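Local coordinates for DNA replication licensing factor MCM related protein (Thermoplasma acidophilum, PDB 4ME3), which probably acts as a replicative DNA helicase that binds single-stranded DNA and hydrolyses ATP, and is represented by its N-terminal, zinc-binding domain, at residues A[73-81]-A[93-101]; A[232-243]-A[255-266]. All coordinates share one frame; numbering follows the deposited sequence.

Contact 1. Residues A[73-81]-A[93-101]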
loop_
_atom_site.group_PDB
_atom_site.type_symbol
_atom_site.label_atom_id
_atom_site.label_comp_id
_atom_site.label_asym_id
_atom_site.label_seq_id
_atom_site.Cartn_x
_atom_site.Cartn_y
_atom_site.Cartn_z
ATOM N N ILE A 73 4.625 -2.225 -7.615
ATOM C CA ILE A 73 3.421 -2.837 -7.067
ATOM C C ILE A 73 2.179 -2.081 -7.542
ATOM O O ILE A 73 1.191 -2.693 -7.953
ATOM C CB ILE A 73 3.480 -2.914 -5.526
ATOM C CG1 ILE A 73 4.503 -3.972 -5.107
ATOM C CG2 ILE A 73 2.111 -3.244 -4.950
ATOM C CD1 ILE A 73 4.868 -3.957 -3.640
ATOM N N ARG A 74 2.230 -0.754 -7.511
ATOM C CA ARG A 74 1.112 0.045 -8.003
ATOM C C ARG A 74 0.789 -0.296 -9.460
ATOM O O ARG A 74 -0.379 -0.408 -9.835
ATOM C CB ARG A 74 1.416 1.537 -7.874
ATOM C CG ARG A 74 0.284 2.433 -8.350
ATOM C CD ARG A 74 0.669 3.898 -8.256
ATOM N NE ARG A 74 0.012 4.574 -7.142
ATOM C CZ ARG A 74 -1.188 5.146 -7.210
ATOM N NH1 ARG A 74 -1.885 5.130 -8.339
ATOM N NH2 ARG A 74 -1.698 5.740 -6.141
ATOM N N ALA A 75 1.823 -0.466 -10.279
ATOM C CA ALA A 75 1.627 -0.815 -11.686
ATOM C C ALA A 75 0.905 -2.151 -11.814
ATOM O O ALA A 75 0.003 -2.300 -12.632
ATOM C CB ALA A 75 2.958 -0.860 -12.419
ATOM N N GLY A 76 1.308 -3.124 -11.001
ATOM C CA GLY A 76 0.677 -4.430 -11.015
ATOM C C GLY A 76 -0.790 -4.337 -10.640
ATOM O O GLY A 76 -1.640 -4.981 -11.251
ATOM N N GLU A 77 -1.087 -3.533 -9.624
ATOM C CA GLU A 77 -2.463 -3.338 -9.186
ATOM C C GLU A 77 -3.309 -2.724 -10.301
ATOM O O GLU A 77 -4.447 -3.144 -10.525
ATOM C CB GLU A 77 -2.499 -2.488 -7.904
ATOM C CG GLU A 77 -1.981 -3.247 -6.685
ATOM C CD GLU A 77 -1.661 -2.365 -5.486
ATOM O OE1 GLU A 77 -1.694 -1.122 -5.615
ATOM O OE2 GLU A 77 -1.361 -2.933 -4.411
ATOM N N GLU A 78 -2.751 -1.754 -11.016
ATOM C CA GLU A 78 -3.459 -1.127 -12.128
ATOM C C GLU A 78 -3.808 -2.138 -13.215
ATOM O O GLU A 78 -4.907 -2.109 -13.763
ATOM C CB GLU A 78 -2.637 0.015 -12.726
ATOM C CG GLU A 78 -2.572 1.254 -11.845
ATOM C CD GLU A 78 -1.852 2.408 -12.514
ATOM O OE1 GLU A 78 -1.748 2.404 -13.760
ATOM O OE2 GLU A 78 -1.386 3.316 -11.795
ATOM N N VAL A 79 -2.875 -3.032 -13.523
ATOM C CA VAL A 79 -3.117 -4.065 -14.526
ATOM C C VAL A 79 -4.277 -4.966 -14.108
ATOM O O VAL A 79 -5.153 -5.284 -14.909
ATOM C CB VAL A 79 -1.859 -4.918 -14.771
ATOM C CG1 VAL A 79 -2.206 -6.172 -15.564
ATOM C CG2 VAL A 79 -0.804 -4.103 -15.498
ATOM N N ILE A 80 -4.283 -5.373 -12.845
ATOM C CA ILE A 80 -5.369 -6.187 -12.320
ATOM C C ILE A 80 -6.699 -5.442 -12.406
ATOM O O ILE A 80 -7.699 -5.997 -12.849
ATOM C CB ILE A 80 -5.091 -6.609 -10.870
ATOM C CG1 ILE A 80 -3.941 -7.621 -10.846
ATOM C CG2 ILE A 80 -6.337 -7.206 -10.236
ATOM C CD1 ILE A 80 -3.419 -7.946 -9.466
ATOM N N LEU A 81 -6.705 -4.177 -12.003
ATOM C CA LEU A 81 -7.936 -3.388 -12.007
ATOM C C LEU A 81 -8.459 -3.121 -13.419
ATOM O O LEU A 81 -9.666 -3.177 -13.663
ATOM C CB LEU A 81 -7.719 -2.067 -11.275
ATOM C CG LEU A 81 -7.617 -2.176 -9.754
ATOM C CD1 LEU A 81 -7.022 -0.898 -9.164
ATOM C CD2 LEU A 81 -8.978 -2.455 -9.148
ATOM N N PHE A 93 -15.057 2.388 -6.116
ATOM C CA PHE A 93 -14.540 1.073 -5.756
ATOM C C PHE A 93 -13.409 0.667 -6.689
ATOM O O PHE A 93 -13.633 -0.021 -7.685
ATOM C CB PHE A 93 -15.658 0.028 -5.799
ATOM C CG PHE A 93 -16.806 0.338 -4.884
ATOM C CD1 PHE A 93 -16.680 0.166 -3.517
ATOM C CD2 PHE A 93 -18.008 0.812 -5.389
ATOM C CE1 PHE A 93 -17.733 0.454 -2.667
ATOM C CE2 PHE A 93 -19.063 1.100 -4.545
ATOM C CZ PHE A 93 -18.925 0.922 -3.182
ATOM N N ASN A 94 -12.195 1.098 -6.357
ATOM C CA ASN A 94 -11.030 0.819 -7.183
ATOM C C ASN A 94 -9.803 0.446 -6.356
ATOM O O ASN A 94 -8.672 0.636 -6.800
ATOM C CB ASN A 94 -10.705 2.025 -8.065
ATOM C CG ASN A 94 -10.416 3.278 -7.261
ATOM O OD1 ASN A 94 -10.383 3.252 -6.028
ATOM N ND2 ASN A 94 -10.197 4.385 -7.957
ATOM N N ILE A 95 -10.029 -0.091 -5.160
ATOM C CA ILE A 95 -8.931 -0.518 -4.298
ATOM C C ILE A 95 -8.512 -1.951 -4.608
ATOM O O ILE A 95 -9.352 -2.839 -4.735
ATOM C CB ILE A 95 -9.326 -0.435 -2.808
ATOM C CG1 ILE A 95 -9.653 1.010 -2.427
ATOM C CG2 ILE A 95 -8.207 -0.971 -1.932
ATOM C CD1 ILE A 95 -10.201 1.166 -1.019
ATOM N N PHE A 96 -7.207 -2.175 -4.733
ATOM C CA PHE A 96 -6.685 -3.534 -4.817
ATOM C C PHE A 96 -5.301 -3.630 -4.191
ATOM O O PHE A 96 -4.492 -2.713 -4.310
ATOM C CB PHE A 96 -6.631 -4.029 -6.261
ATOM C CG PHE A 96 -6.489 -5.516 -6.364
ATOM C CD1 PHE A 96 -5.240 -6.109 -6.383
ATOM C CD2 PHE A 96 -7.608 -6.324 -6.399
ATOM C CE1 PHE A 96 -5.111 -7.482 -6.455
ATOM C CE2 PHE A 96 -7.489 -7.695 -6.469
ATOM C CZ PHE A 96 -6.235 -8.277 -6.499
ATOM N N ASN A 97 -5.044 -4.751 -3.524
ATOM C CA ASN A 97 -3.758 -4.990 -2.888
ATOM C C ASN A 97 -3.006 -6.129 -3.551
ATOM O O ASN A 97 -3.388 -7.294 -3.434
ATOM C CB ASN A 97 -3.942 -5.331 -1.415
ATOM C CG ASN A 97 -4.782 -4.314 -0.684
ATOM O OD1 ASN A 97 -4.557 -3.111 -0.794
ATOM N ND2 ASN A 97 -5.761 -4.793 0.068
ATOM N N LEU A 98 -1.933 -5.781 -4.245
ATOM C CA LEU A 98 -1.009 -6.762 -4.771
ATOM C C LEU A 98 0.103 -6.916 -3.748
ATOM O O LEU A 98 0.777 -5.944 -3.406
ATOM C CB LEU A 98 -0.454 -6.293 -6.117
ATOM C CG LEU A 98 0.522 -7.224 -6.836
ATOM C CD1 LEU A 98 -0.069 -8.603 -7.019
ATOM C CD2 LEU A 98 0.903 -6.623 -8.182
ATOM N N ARG A 99 0.271 -8.131 -3.239
ATOM C CA ARG A 99 1.253 -8.400 -2.198
ATOM C C ARG A 99 2.280 -9.418 -2.672
ATOM O O ARG A 99 1.980 -10.285 -3.489
ATOM C CB ARG A 99 0.556 -8.901 -0.932
ATOM C CG ARG A 99 -0.454 -7.911 -0.377
ATOM C CD ARG A 99 -1.017 -8.350 0.965
ATOM N NE ARG A 99 -1.993 -7.390 1.473
ATOM C CZ ARG A 99 -1.682 -6.184 1.934
ATOM N NH1 ARG A 99 -0.420 -5.776 1.951
ATOM N NH2 ARG A 99 -2.638 -5.377 2.378
ATOM N N ILE A 100 3.496 -9.294 -2.155
ATOM C CA ILE A 100 4.582 -10.194 -2.507
ATOM C C ILE A 100 4.830 -11.156 -1.352
ATOM O O ILE A 100 4.917 -10.739 -0.199
ATOM C CB ILE A 100 5.884 -9.414 -2.783
ATOM C CG1 ILE A 100 5.648 -8.312 -3.817
ATOM C CG2 ILE A 100 6.984 -10.355 -3.260
ATOM C CD1 ILE A 100 5.080 -8.810 -5.128
ATOM N N LYS A 101 4.936 -12.443 -1.665
ATOM C CA LYS A 101 5.259 -13.450 -0.665
ATOM C C LYS A 101 6.472 -14.260 -1.116
ATOM O O LYS A 101 7.015 -14.032 -2.198
ATOM C CB LYS A 101 4.064 -14.376 -0.426
ATOM C CG LYS A 101 3.646 -15.168 -1.653
ATOM C CD LYS A 101 2.555 -16.175 -1.340
ATOM C CE LYS A 101 2.117 -16.901 -2.601
ATOM N NZ LYS A 101 1.027 -17.884 -2.353
HETATM O O HOH W 1 -0.101 -3.766 -1.931
#
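L98 and F96, two residues apart on the 93-101 segment, both point their side chains toward helix 73-81, and L81 answers F96 from the helix. The three illustrate how the start of a strand, and the loop leading into it, can be seated on a helix within the MCM N-terminal domain. L98 holds CG anti to its own backbone N (chi1 -179°), which carries CD2 onto the helix at G76, 3.6 Å from G76 CA; the absence of a side chain there allows so close an approach. I73 CG2 flanks the same leucine at its carbonyl end. F96 offers a ring face: I80 CG2 stands 3.8 Å from the centroid of the F96 ring, almost on the ring normal, a CH-pi contact, while I80 CD1 reaches F96 CE1 at 3.5 Å. E77 CG sits at the edge of the same ring. L81 runs past F96 in the opposite direction, its CD2 against F96 CB, and its CD1 presses on the N94 carbonyl oxygen at 3.3 Å.

Among these apolar groups one polar bond is set. L98 N donates to E77 OE2 at 2.9 Å, nearly straight (170°), using the anti lone pair of the carboxylate. A water donates both to E77 OE2 and to L98 O, bridging the two. F96 O also lies only 3.1 Å from E77 OE2, two acceptors side by side, a repulsion probably offset by the N-H and the water that both donate to OE2.

Helix and strand run at 131° to each other. Strand 97-101 pairs in parallel with strand 46-50, whose L47 and V49 meet F96 and L98, while helix 14-27 packs F25 against I80. On the far side of the strand N97 hydrogen-bonds to D222 and R99 forms a salt bridge with D223.

Contact 2. Residues A[232-243]-A[255-266]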
loop_
_atom_site.group_PDB
_atom_site.type_symbol
_atom_site.label_atom_id
_atom_site.label_comp_id
_atom_site.label_asym_id
_atom_site.label_seq_id
_atom_site.Cartn_x
_atom_site.Cartn_y
_atom_site.Cartn_z
ATOM N N ASN A 232 3.527 -11.795 20.014
ATOM C CA ASN A 232 3.635 -12.492 18.736
ATOM C C ASN A 232 5.041 -12.395 18.164
ATOM O O ASN A 232 5.656 -11.333 18.182
ATOM C CB ASN A 232 2.663 -11.912 17.704
ATOM C CG ASN A 232 1.203 -12.236 17.991
ATOM O OD1 ASN A 232 0.319 -11.750 17.284
ATOM N ND2 ASN A 232 0.936 -13.042 19.018
ATOM N N ARG A 233 5.540 -13.506 17.638
ATOM C CA ARG A 233 6.805 -13.495 16.917
ATOM C C ARG A 233 6.501 -13.368 15.435
ATOM O O ARG A 233 5.798 -14.202 14.872
ATOM C CB ARG A 233 7.593 -14.771 17.206
ATOM C CG ARG A 233 8.043 -14.862 18.652
ATOM C CD ARG A 233 8.790 -16.145 18.952
ATOM N NE ARG A 233 9.225 -16.168 20.345
ATOM C CZ ARG A 233 10.328 -15.578 20.797
ATOM N NH1 ARG A 233 11.127 -14.918 19.967
ATOM N NH2 ARG A 233 10.636 -15.649 22.084
ATOM N N VAL A 234 7.019 -12.318 14.807
ATOM C CA VAL A 234 6.642 -12.016 13.431
ATOM C C VAL A 234 7.836 -11.777 12.519
ATOM O O VAL A 234 8.908 -11.364 12.964
ATOM C CB VAL A 234 5.723 -10.774 13.368
ATOM C CG1 VAL A 234 4.522 -10.961 14.271
ATOM C CG2 VAL A 234 6.483 -9.517 13.766
ATOM N N ILE A 235 7.633 -12.074 11.240
ATOM C CA ILE A 235 8.522 -11.625 10.183
ATOM C C ILE A 235 7.669 -10.807 9.235
ATOM O O ILE A 235 6.653 -11.291 8.729
ATOM C CB ILE A 235 9.142 -12.789 9.399
ATOM C CG1 ILE A 235 9.933 -13.702 10.336
ATOM C CG2 ILE A 235 10.033 -12.251 8.285
ATOM C CD1 ILE A 235 10.336 -15.013 9.704
ATOM N N VAL A 236 8.076 -9.568 8.999
ATOM C CA VAL A 236 7.311 -8.669 8.158
ATOM C C VAL A 236 8.132 -8.247 6.950
ATOM O O VAL A 236 9.268 -7.798 7.086
ATOM C CB VAL A 236 6.884 -7.420 8.936
ATOM C CG1 VAL A 236 6.136 -6.449 8.030
ATOM C CG2 VAL A 236 6.017 -7.825 10.121
ATOM N N ASP A 237 7.552 -8.425 5.771
ATOM C CA ASP A 237 8.131 -7.909 4.541
ATOM C C ASP A 237 7.413 -6.606 4.235
ATOM O O ASP A 237 6.186 -6.566 4.210
ATOM C CB ASP A 237 7.926 -8.906 3.400
ATOM C CG ASP A 237 8.367 -10.308 3.766
ATOM O OD1 ASP A 237 9.537 -10.479 4.169
ATOM O OD2 ASP A 237 7.539 -11.241 3.666
ATOM N N GLY A 238 8.159 -5.533 4.017
ATOM C CA GLY A 238 7.529 -4.242 3.827
ATOM C C GLY A 238 8.433 -3.186 3.238
ATOM O O GLY A 238 9.627 -3.410 3.037
ATOM N N ILE A 239 7.848 -2.032 2.950
ATOM C CA ILE A 239 8.593 -0.902 2.421
ATOM C C ILE A 239 9.059 -0.030 3.578
ATOM O O ILE A 239 8.258 0.396 4.417
ATOM C CB ILE A 239 7.734 -0.061 1.453
ATOM C CG1 ILE A 239 7.092 -0.964 0.399
ATOM C CG2 ILE A 239 8.589 1.016 0.801
ATOM C CD1 ILE A 239 6.121 -0.258 -0.514
ATOM N N LEU A 240 10.359 0.234 3.630
ATOM C CA LEU A 240 10.899 1.081 4.679
ATOM C C LEU A 240 10.573 2.542 4.383
ATOM O O LEU A 240 10.896 3.060 3.315
ATOM C CB LEU A 240 12.407 0.880 4.820
ATOM C CG LEU A 240 13.016 1.543 6.056
ATOM C CD1 LEU A 240 12.503 0.875 7.324
ATOM C CD2 LEU A 240 14.523 1.497 6.001
ATOM N N ARG A 241 9.923 3.194 5.341
ATOM C CA ARG A 241 9.483 4.574 5.186
ATOM C C ARG A 241 10.087 5.444 6.277
ATOM O O ARG A 241 10.679 4.936 7.225
ATOM C CB ARG A 241 7.958 4.652 5.270
ATOM C CG ARG A 241 7.234 3.977 4.122
ATOM C CD ARG A 241 7.687 4.541 2.792
ATOM N NE ARG A 241 6.769 4.196 1.708
ATOM C CZ ARG A 241 7.022 4.411 0.421
ATOM N NH1 ARG A 241 8.169 4.965 0.049
ATOM N NH2 ARG A 241 6.131 4.065 -0.499
ATOM N N THR A 242 9.932 6.757 6.138
ATOM C CA THR A 242 10.421 7.697 7.139
ATOM C C THR A 242 9.290 8.581 7.647
ATOM O O THR A 242 8.366 8.916 6.907
ATOM C CB THR A 242 11.522 8.618 6.573
ATOM O OG1 THR A 242 11.006 9.351 5.457
ATOM C CG2 THR A 242 12.730 7.813 6.141
ATOM N N GLU A 243 9.375 8.952 8.920
ATOM C CA GLU A 243 8.398 9.840 9.533
ATOM C C GLU A 243 9.137 10.954 10.260
ATOM O O GLU A 243 10.139 10.711 10.928
ATOM C CB GLU A 243 7.513 9.065 10.510
ATOM C CG GLU A 243 6.531 9.929 11.284
ATOM C CD GLU A 243 5.381 10.421 10.430
ATOM O OE1 GLU A 243 5.100 9.794 9.386
ATOM O OE2 GLU A 243 4.752 11.434 10.806
ATOM N N PHE A 255 14.424 12.416 11.452
ATOM C CA PHE A 255 13.328 11.526 11.113
ATOM C C PHE A 255 13.542 10.194 11.822
ATOM O O PHE A 255 14.575 9.978 12.454
ATOM C CB PHE A 255 13.270 11.307 9.596
ATOM C CG PHE A 255 12.558 12.403 8.844
ATOM C CD1 PHE A 255 13.036 13.703 8.859
ATOM C CD2 PHE A 255 11.418 12.124 8.106
ATOM C CE1 PHE A 255 12.385 14.706 8.164
ATOM C CE2 PHE A 255 10.763 13.124 7.411
ATOM C CZ PHE A 255 11.247 14.416 7.439
ATOM N N PHE A 256 12.559 9.309 11.728
ATOM C CA PHE A 256 12.750 7.926 12.146
ATOM C C PHE A 256 12.126 7.020 11.096
ATOM O O PHE A 256 11.237 7.442 10.355
ATOM C CB PHE A 256 12.155 7.663 13.536
ATOM C CG PHE A 256 10.665 7.867 13.624
ATOM C CD1 PHE A 256 10.135 9.127 13.835
ATOM C CD2 PHE A 256 9.799 6.791 13.523
ATOM C CE1 PHE A 256 8.767 9.316 13.923
ATOM C CE2 PHE A 256 8.431 6.972 13.609
ATOM C CZ PHE A 256 7.914 8.235 13.815
ATOM N N THR A 257 12.605 5.787 11.018
ATOM C CA THR A 257 12.084 4.847 10.038
ATOM C C THR A 257 10.940 4.023 10.612
ATOM O O THR A 257 10.871 3.788 11.821
ATOM C CB THR A 257 13.169 3.877 9.555
ATOM O OG1 THR A 257 13.731 3.190 10.678
ATOM C CG2 THR A 257 14.269 4.619 8.809
ATOM N N TYR A 258 10.047 3.593 9.727
ATOM C CA TYR A 258 9.005 2.638 10.070
ATOM C C TYR A 258 8.768 1.753 8.855
ATOM O O TYR A 258 9.214 2.070 7.756
ATOM C CB TYR A 258 7.718 3.346 10.503
ATOM C CG TYR A 258 6.972 4.070 9.403
ATOM C CD1 TYR A 258 7.258 5.396 9.096
ATOM C CD2 TYR A 258 5.964 3.435 8.686
ATOM C CE1 TYR A 258 6.566 6.065 8.103
ATOM C CE2 TYR A 258 5.271 4.094 7.691
ATOM C CZ TYR A 258 5.575 5.410 7.405
ATOM O OH TYR A 258 4.886 6.063 6.410
ATOM N N LEU A 259 8.076 0.639 9.052
ATOM C CA LEU A 259 7.887 -0.317 7.975
ATOM C C LEU A 259 6.427 -0.373 7.564
ATOM O O LEU A 259 5.553 -0.561 8.406
ATOM C CB LEU A 259 8.355 -1.697 8.418
ATOM C CG LEU A 259 8.580 -2.730 7.309
ATOM C CD1 LEU A 259 9.790 -2.357 6.464
ATOM C CD2 LEU A 259 8.752 -4.112 7.915
ATOM N N TYR A 260 6.175 -0.194 6.270
ATOM C CA TYR A 260 4.844 -0.373 5.709
ATOM C C TYR A 260 4.683 -1.817 5.256
ATOM O O TYR A 260 5.321 -2.256 4.294
ATOM C CB TYR A 260 4.621 0.573 4.533
ATOM C CG TYR A 260 3.248 0.436 3.932
ATOM C CD1 TYR A 260 2.164 1.110 4.475
ATOM C CD2 TYR A 260 3.029 -0.383 2.833
ATOM C CE1 TYR A 260 0.904 0.982 3.938
ATOM C CE2 TYR A 260 1.767 -0.521 2.286
ATOM C CZ TYR A 260 0.708 0.166 2.844
ATOM O OH TYR A 260 -0.552 0.037 2.309
ATOM N N ALA A 261 3.820 -2.557 5.942
ATOM C CA ALA A 261 3.729 -3.999 5.749
ATOM C C ALA A 261 3.136 -4.381 4.395
ATOM O O ALA A 261 2.091 -3.864 3.991
ATOM C CB ALA A 261 2.908 -4.624 6.868
ATOM N N ILE A 262 3.821 -5.287 3.703
ATOM C CA ILE A 262 3.313 -5.874 2.466
ATOM C C ILE A 262 2.892 -7.321 2.693
ATOM O O ILE A 262 1.945 -7.808 2.074
ATOM C CB ILE A 262 4.378 -5.824 1.349
ATOM C CG1 ILE A 262 4.701 -4.374 0.984
ATOM C CG2 ILE A 262 3.903 -6.583 0.128
ATOM C CD1 ILE A 262 3.528 -3.594 0.432
ATOM N N ASN A 263 3.604 -8.006 3.586
ATOM C CA ASN A 263 3.334 -9.402 3.904
ATOM C C ASN A 263 3.743 -9.674 5.350
ATOM O O ASN A 263 4.746 -9.142 5.829
ATOM C CB ASN A 263 4.101 -10.321 2.947
ATOM C CG ASN A 263 3.724 -11.785 3.097
ATOM O OD1 ASN A 263 2.549 -12.133 3.203
ATOM N ND2 ASN A 263 4.727 -12.652 3.101
ATOM N N VAL A 264 2.958 -10.490 6.045
ATOM C CA VAL A 264 3.205 -10.780 7.454
ATOM C C VAL A 264 3.123 -12.279 7.713
ATOM O O VAL A 264 2.215 -12.953 7.218
ATOM C CB VAL A 264 2.178 -10.064 8.360
ATOM C CG1 VAL A 264 2.261 -10.578 9.787
ATOM C CG2 VAL A 264 2.390 -8.555 8.315
ATOM N N ARG A 265 4.074 -12.796 8.485
ATOM C CA ARG A 265 4.069 -14.203 8.889
ATOM C C ARG A 265 4.323 -14.315 10.385
ATOM O O ARG A 265 5.126 -13.568 10.936
ATOM C CB ARG A 265 5.141 -14.991 8.134
ATOM C CG ARG A 265 4.854 -15.182 6.656
ATOM C CD ARG A 265 3.689 -16.139 6.420
ATOM N NE ARG A 265 3.453 -16.349 4.994
ATOM C CZ ARG A 265 2.680 -15.577 4.234
ATOM N NH1 ARG A 265 2.047 -14.530 4.749
ATOM N NH2 ARG A 265 2.537 -15.856 2.946
ATOM N N LYS A 266 3.640 -15.257 11.028
ATOM C CA LYS A 266 3.779 -15.475 12.466
ATOM C C LYS A 266 4.219 -16.898 12.781
ATOM O O LYS A 266 4.015 -17.813 11.984
ATOM C CB LYS A 266 2.451 -15.206 13.175
ATOM C CG LYS A 266 2.057 -13.745 13.216
ATOM C CD LYS A 266 1.306 -13.420 14.496
ATOM C CE LYS A 266 -0.152 -13.800 14.389
ATOM N NZ LYS A 266 -0.874 -13.594 15.673
#
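The Y258 ring has R241 CB over one face, 3.3 Å above its plane and offset toward the rim, and T242 O at its edge; the F256 ring likewise carries E243 CB over one face. The R241 CB and E243 CB contacts are CH-pi interactions across the antiparallel hairpin of strands 233-247 and 250-261, part of the OB fold of the MCM N-terminal region. Y258 places CG between its backbone N and carbonyl carbon (chi1 70°), which swings the ring over the facing strand, and F256 does the same. R241 in turn lays one face of its guanidinium on I239 CG2 of its own strand, while its NH2 makes a salt bridge to E70. At the other end, the R265 guanidinium has N263 ND2 over one face.

The pairing shifts register, without being lost, at a classic beta bulge, where I262 and N263 both face D237. D237 O accepts from I262 N at 2.7 Å and from N263 N at 3.0 Å, so the register slips by one residue as the chain turns its corner, and strand 263-267 carries the pairing on. The side chains of D237 and N263 run alongside each other, their carboxylate and amide planes 22° apart, and N263 ND2 donates to D237 OD2 at 3.2 Å; D237 OD1 is taken by S125.

On the opposite face V236 CG1 and L259 CD2 slide past each other at 3.5 Å, and V236 CG2 meets V264. The hairpin beyond E243 is consistent with the one that projects into the central channel in related MCM rings.

Beyond the bulge, K266, kinked at chi2 and chi3, reaches across obliquely until its NZ, which also bonds L227 O, lies 2.7 Å from N232 OD1, bonding from 61° above that carbonyl plane.

Contact 1 is a buried helix-on-strand packing, whereas contact 2 is only partly buried, a long sheet pairing with exposed ends. Their chemistry follows: contact 1 has a single direct hydrogen bond amid aliphatic and aromatic packing, while contact 2 is carried by repeated backbone bonds, with side chains decorating both faces. They hold different elements yet meet at the corner of the 255-266 segment. R99 NH1, from the strand of contact 1, approaches I262 O at 3.1 Å, a probable hydrogen bond, and I262 CG2 packs on I100 N. The hairpin of contact 2 is tied a second time, by a salt bridge, to helix 69-84, which contributes residues 73-81 to contact 1.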